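Local coordinates for lipase-esterase related protein (Clostridium acetobutylicum, PDB 3E0X) that is of unknown function but probably acts as a hydrolase, a lipase or esterase relative built on the alpha/beta hydrolase fold, at residues I89-G94 against S114-A119; A119-L124 against L200-E205. All coordinates share one frame; numbering follows the deposited sequence. Where two conformers were deposited one is given.

Interaction 1. Residues I89-G94 against S114-A119; sequences IGYSMG and SLSGGA. With OXE (ortho-xylene), chain C.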
loop_
_atom_site.group_PDB
_atom_site.type_symbol
_atom_site.label_atom_id
_atom_site.label_comp_id
_atom_site.label_asym_id
_atom_site.label_seq_id
_atom_site.Cartn_x
_atom_site.Cartn_y
_atom_site.Cartn_z
ATOM N N ILE A 89 -0.885 3.883 5.916
ATOM C CA ILE A 89 -0.168 2.624 5.745
ATOM C C ILE A 89 -0.455 2.163 4.327
ATOM O O ILE A 89 -1.587 1.770 4.056
ATOM C CB ILE A 89 -0.743 1.547 6.733
ATOM C CG1 ILE A 89 -0.700 2.037 8.193
ATOM C CG2 ILE A 89 -0.041 0.211 6.541
ATOM C CD1 ILE A 89 0.685 2.179 8.770
ATOM N N GLY A 90 0.532 2.225 3.440
ATOM C CA GLY A 90 0.302 1.863 2.055
ATOM C C GLY A 90 1.138 0.666 1.654
ATOM O O GLY A 90 2.350 0.651 1.884
ATOM N N TYR A 91 0.492 -0.320 1.038
ATOM C CA TYR A 91 1.180 -1.525 0.600
ATOM C C TYR A 91 1.306 -1.585 -0.911
ATOM O O TYR A 91 0.332 -1.303 -1.599
ATOM C CB TYR A 91 0.321 -2.724 1.046
ATOM C CG TYR A 91 0.642 -4.057 0.397
ATOM C CD1 TYR A 91 1.932 -4.607 0.448
ATOM C CD2 TYR A 91 -0.348 -4.773 -0.274
ATOM C CE1 TYR A 91 2.234 -5.859 -0.126
ATOM C CE2 TYR A 91 -0.059 -6.011 -0.893
ATOM C CZ TYR A 91 1.223 -6.555 -0.801
ATOM O OH TYR A 91 1.505 -7.776 -1.369
ATOM N N SER A 92 2.478 -1.993 -1.424
ATOM C CA SER A 92 2.620 -2.194 -2.859
ATOM C C SER A 92 2.355 -0.852 -3.579
ATOM O O SER A 92 2.941 0.172 -3.192
ATOM C CB SER A 92 1.735 -3.394 -3.277
ATOM O OG SER A 92 1.255 -3.381 -4.616
HETATM N N MSE A 93 1.507 -0.848 -4.601
HETATM C CA MSE A 93 1.104 0.411 -5.239
HETATM C C MSE A 93 0.642 1.451 -4.191
HETATM O O MSE A 93 0.882 2.675 -4.363
HETATM C CB MSE A 93 -0.026 0.180 -6.254
HETATM C CG MSE A 93 -0.425 1.451 -7.015
HETATM SE SE MSE A 93 -1.798 1.040 -8.328
HETATM C CE MSE A 93 -3.195 0.527 -7.073
ATOM N N GLY A 94 0.005 0.978 -3.120
ATOM C CA GLY A 94 -0.446 1.835 -2.019
ATOM C C GLY A 94 0.699 2.585 -1.371
ATOM O O GLY A 94 0.476 3.662 -0.817
ATOM N N SER A 114 5.343 3.139 4.070
ATOM C CA SER A 114 5.324 2.450 2.782
ATOM C C SER A 114 5.791 1.025 3.014
ATOM O O SER A 114 6.974 0.801 3.333
ATOM C CB SER A 114 6.233 3.153 1.761
ATOM O OG SER A 114 6.342 2.392 0.552
ATOM N N LEU A 115 4.864 0.083 2.867
ATOM C CA LEU A 115 5.114 -1.320 3.150
ATOM C C LEU A 115 5.254 -2.049 1.811
ATOM O O LEU A 115 4.298 -2.083 1.020
ATOM C CB LEU A 115 3.906 -1.857 3.921
ATOM C CG LEU A 115 3.783 -3.334 4.252
ATOM C CD1 LEU A 115 5.013 -3.786 4.995
ATOM C CD2 LEU A 115 2.496 -3.536 5.065
ATOM N N SER A 116 6.440 -2.602 1.548
ATOM C CA SER A 116 6.683 -3.298 0.282
ATOM C C SER A 116 6.219 -2.428 -0.898
ATOM O O SER A 116 5.430 -2.864 -1.751
ATOM C CB SER A 116 5.994 -4.667 0.268
ATOM O OG SER A 116 6.237 -5.384 1.464
ATOM N N GLY A 117 6.719 -1.189 -0.906
ATOM C CA GLY A 117 6.360 -0.188 -1.894
ATOM C C GLY A 117 7.540 0.472 -2.567
ATOM O O GLY A 117 8.608 -0.123 -2.803
ATOM N N GLY A 118 7.328 1.727 -2.906
ATOM C CA GLY A 118 8.319 2.477 -3.654
ATOM C C GLY A 118 7.714 3.773 -4.164
ATOM O O GLY A 118 6.489 3.958 -4.132
ATOM N N ALA A 119 8.589 4.660 -4.630
ATOM C CA ALA A 119 8.176 5.886 -5.282
ATOM C C ALA A 119 8.341 5.807 -6.802
ATOM O O ALA A 119 7.931 6.700 -7.518
ATOM C CB ALA A 119 8.994 7.056 -4.746
HETATM C C1 OXE C . 1.104 -7.127 -5.781
HETATM C C2 OXE C . -0.023 -7.207 -4.826
HETATM C C3 OXE C . -0.632 -8.432 -4.564
HETATM C C4 OXE C . -0.144 -9.574 -5.208
HETATM C C5 OXE C . 0.915 -9.510 -6.121
HETATM C C6 OXE C . 1.557 -8.292 -6.406
HETATM C "C1'" OXE C . 1.762 -5.793 -6.026
HETATM C "C2'" OXE C . -0.513 -5.958 -4.159
#
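Backbone hydrogen bonds carry most of this contact, in which two parallel neighbouring strands lead toward the ortho-xylene pocket, which Tyr91 and Ser92 help to line. Leu115 N donates to Gly90 O over 2.8 Å in a nearly straight bond (173°), arriving almost along the C=O axis. One step on, Ser92 N reaches Leu115 O at 3.0 Å, and the same N-H leans weakly toward Ser116 O, so a single donor is shared between two successive carbonyls. Those carbonyls also receive CA-H...O contacts, Leu115 O from Tyr91 CA at 3.2 Å and Ser116 O from Ser92 CA.

Side-chain packing is light. Tyr91 and Leu115 project from one face of the sheet, each with CG anti to its backbone N; Tyr91 turns a ring edge to Leu115 O and to Ser116 CB, which lies 4.0 Å from Tyr91 CE1. Ser92 CB sits 3.7 Å above the centre of one face of the Tyr91 ring. The phenol oxygen is tied to His227 O, which holds the hydroxyl end of the ring.

The ortho-xylene lies beside Tyr91 and Ser92, its methyl C2' 3.3 Å from Tyr91 CE2 and close to Ser92 CB. Ser92 OG, anti to its own N (chi1 152°), is hydrogen-bonded to Ser25 N of the same pocket.

Ser92 has a positive phi (61°) between strand and helix, and Gly90 CA lies 3.4 Å from Gly94 O, so strand and helix start pack closely around the turn. This sharp strand-turn-helix with its GxSxG sequence is consistent with the nucleophile elbow of alpha/beta hydrolases.

Interaction 2. Residues A119-L124 against L200-E205; sequences ARFDKL and LLTLVE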
loop_
_atom_site.group_PDB
_atom_site.type_symbol
_atom_site.label_atom_id
_atom_site.label_comp_id
_atom_site.label_asym_id
_atom_site.label_seq_id
_atom_site.Cartn_x
_atom_site.Cartn_y
_atom_site.Cartn_z
ATOM N N ALA A 119 8.589 4.660 -4.630
ATOM C CA ALA A 119 8.176 5.886 -5.282
ATOM C C ALA A 119 8.341 5.807 -6.802
ATOM O O ALA A 119 7.931 6.700 -7.518
ATOM C CB ALA A 119 8.994 7.056 -4.746
ATOM N N ARG A 120 8.993 4.755 -7.266
ATOM C CA ARG A 120 9.289 4.519 -8.687
ATOM C C ARG A 120 9.637 3.045 -8.758
ATOM O O ARG A 120 10.265 2.499 -7.847
ATOM C CB ARG A 120 10.467 5.412 -9.141
ATOM C CG ARG A 120 10.959 5.245 -10.590
ATOM C CD ARG A 120 12.242 6.057 -10.820
ATOM N NE ARG A 120 13.388 5.530 -10.085
ATOM C CZ ARG A 120 14.400 6.263 -9.622
ATOM N NH1 ARG A 120 14.442 7.568 -9.831
ATOM N NH2 ARG A 120 15.382 5.680 -8.948
ATOM N N PHE A 121 9.200 2.398 -9.830
ATOM C CA PHE A 121 9.374 0.957 -9.974
ATOM C C PHE A 121 10.064 0.673 -11.300
ATOM O O PHE A 121 9.551 -0.082 -12.130
ATOM C CB PHE A 121 8.017 0.248 -9.872
ATOM C CG PHE A 121 7.280 0.554 -8.589
ATOM C CD1 PHE A 121 7.549 -0.150 -7.413
ATOM C CD2 PHE A 121 6.344 1.578 -8.555
ATOM C CE1 PHE A 121 6.875 0.162 -6.221
ATOM C CE2 PHE A 121 5.660 1.891 -7.360
ATOM C CZ PHE A 121 5.919 1.172 -6.194
ATOM N N ASP A 122 11.247 1.254 -11.482
ATOM C CA ASP A 122 11.918 1.259 -12.788
ATOM C C ASP A 122 12.599 -0.040 -13.178
ATOM O O ASP A 122 13.039 -0.168 -14.315
ATOM C CB ASP A 122 12.907 2.429 -12.851
ATOM C CG ASP A 122 13.901 2.401 -11.720
ATOM O OD1 ASP A 122 13.468 2.515 -10.570
ATOM O OD2 ASP A 122 15.119 2.238 -11.960
ATOM N N LYS A 123 12.683 -0.988 -12.249
ATOM C CA LYS A 123 13.366 -2.240 -12.529
ATOM C C LYS A 123 12.424 -3.451 -12.599
ATOM O O LYS A 123 12.883 -4.595 -12.618
ATOM C CB LYS A 123 14.516 -2.474 -11.549
ATOM C CG LYS A 123 15.633 -1.459 -11.688
ATOM C CD LYS A 123 16.871 -1.899 -10.984
ATOM C CE LYS A 123 17.918 -0.778 -11.038
ATOM N NZ LYS A 123 19.089 -1.109 -10.179
ATOM N N LEU A 124 11.126 -3.195 -12.689
ATOM C CA LEU A 124 10.163 -4.281 -12.850
ATOM C C LEU A 124 10.596 -5.204 -13.981
ATOM O O LEU A 124 10.996 -4.753 -15.054
ATOM C CB LEU A 124 8.772 -3.728 -13.128
ATOM C CG LEU A 124 8.044 -3.099 -11.928
ATOM C CD1 LEU A 124 6.847 -2.260 -12.364
ATOM C CD2 LEU A 124 7.602 -4.140 -10.890
ATOM N N LEU A 200 11.490 -9.606 -5.148
ATOM C CA LEU A 200 11.699 -9.543 -6.588
ATOM C C LEU A 200 10.905 -8.421 -7.236
ATOM O O LEU A 200 11.240 -7.974 -8.321
ATOM C CB LEU A 200 11.255 -10.870 -7.244
ATOM C CG LEU A 200 12.070 -12.094 -6.873
ATOM C CD1 LEU A 200 11.425 -13.291 -7.538
ATOM C CD2 LEU A 200 13.516 -12.002 -7.329
ATOM N N LEU A 201 9.822 -8.000 -6.591
ATOM C CA LEU A 201 8.890 -7.062 -7.198
ATOM C C LEU A 201 9.144 -5.655 -6.709
ATOM O O LEU A 201 9.668 -4.843 -7.472
ATOM C CB LEU A 201 7.448 -7.508 -6.931
ATOM C CG LEU A 201 6.336 -6.762 -7.669
ATOM C CD1 LEU A 201 6.388 -7.050 -9.182
ATOM C CD2 LEU A 201 4.981 -7.171 -7.089
ATOM N N THR A 202 8.818 -5.359 -5.442
ATOM C CA THR A 202 9.148 -4.039 -4.874
ATOM C C THR A 202 10.506 -4.189 -4.162
ATOM O O THR A 202 10.591 -4.464 -2.968
ATOM C CB THR A 202 8.030 -3.536 -3.968
ATOM O OG1 THR A 202 7.790 -4.477 -2.921
ATOM C CG2 THR A 202 6.737 -3.378 -4.794
ATOM N N LEU A 203 11.566 -4.072 -4.962
ATOM C CA LEU A 203 12.937 -4.285 -4.524
ATOM C C LEU A 203 13.316 -3.465 -3.319
ATOM O O LEU A 203 12.833 -2.350 -3.130
ATOM C CB LEU A 203 13.920 -3.921 -5.650
ATOM C CG LEU A 203 13.795 -4.626 -6.993
ATOM C CD1 LEU A 203 14.749 -3.951 -7.986
ATOM C CD2 LEU A 203 14.103 -6.116 -6.817
ATOM N N VAL A 204 14.208 -4.009 -2.505
ATOM C CA VAL A 204 14.643 -3.286 -1.321
ATOM C C VAL A 204 15.249 -1.922 -1.739
ATOM O O VAL A 204 15.114 -0.909 -1.027
ATOM C CB VAL A 204 15.564 -4.151 -0.437
ATOM C CG1 VAL A 204 16.776 -4.626 -1.202
ATOM C CG2 VAL A 204 15.951 -3.402 0.821
ATOM N N GLU A 205 15.901 -1.871 -2.893
ATOM C CA GLU A 205 16.493 -0.591 -3.323
ATOM C C GLU A 205 15.480 0.544 -3.463
ATOM O O GLU A 205 15.814 1.716 -3.242
ATOM C CB GLU A 205 17.335 -0.734 -4.579
ATOM C CG GLU A 205 16.564 -1.100 -5.817
ATOM C CD GLU A 205 17.500 -1.573 -6.921
ATOM O OE1 GLU A 205 17.793 -0.757 -7.826
ATOM O OE2 GLU A 205 17.989 -2.738 -6.840
#
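Lys123 and Glu205 cross at about a right angle, the carboxylate lying across the end of the lysine chain, and form a salt bridge between the 119-124 loop and the start of helix 204-213. The lysine chain is extended beyond CG and brings NZ to 2.7 Å from Glu205 OE1, which takes it on the syn side, that of its other oxygen. Glu205 reaches there from the first turn of its helix with CG in the crowded position between N and carbonyl carbon (chi1 66°). At the root of the same lysine, CB rests 3.9 Å from Leu203 CD1, so CB packs on the leucine methyl while NZ forms the salt bridge.

Deeper in, Leu124 and Leu201 cross obliquely and meet through single methyls, CD2 of Leu124 lying 3.6 Å from CD1 of Leu201. Phe121 and Thr202 instead run side by side in the same direction, with Phe121 CE1 3.8 Å from Thr202 CG2.

A type I beta turn from Phe121 to Leu124 presents Phe121, Lys123 and Leu124, and Tyr206 OH bonds Lys123 N. Leu201 also touches the bound ortho-xylene. Here two loops that follow sheet strands pack beside the ligand pocket of an alpha/beta hydrolase fold.

In the fold
The contacts come in series along the chain, meeting at Ala119, and their centres are about 11 Å apart. Interaction 1 is near the centre of the chain, joining strands 86-91 and 109-115 of the beta-alpha-beta unit whose crossover is helix 93-102; interaction 2 lies about 14 Å from the centre of the chain, where the loop leaving strand 109-115 meets the one between strand 191-196 and helix 204-213. A weak, probable hydrogen bond between Ser116 O and Thr202 OG1, 3.1 Å long, connects them directly. Both supply residues to the ortho-xylene pocket, so one chain segment running on from the sheet ties the presumed elbow to the pocket's Leu201 side.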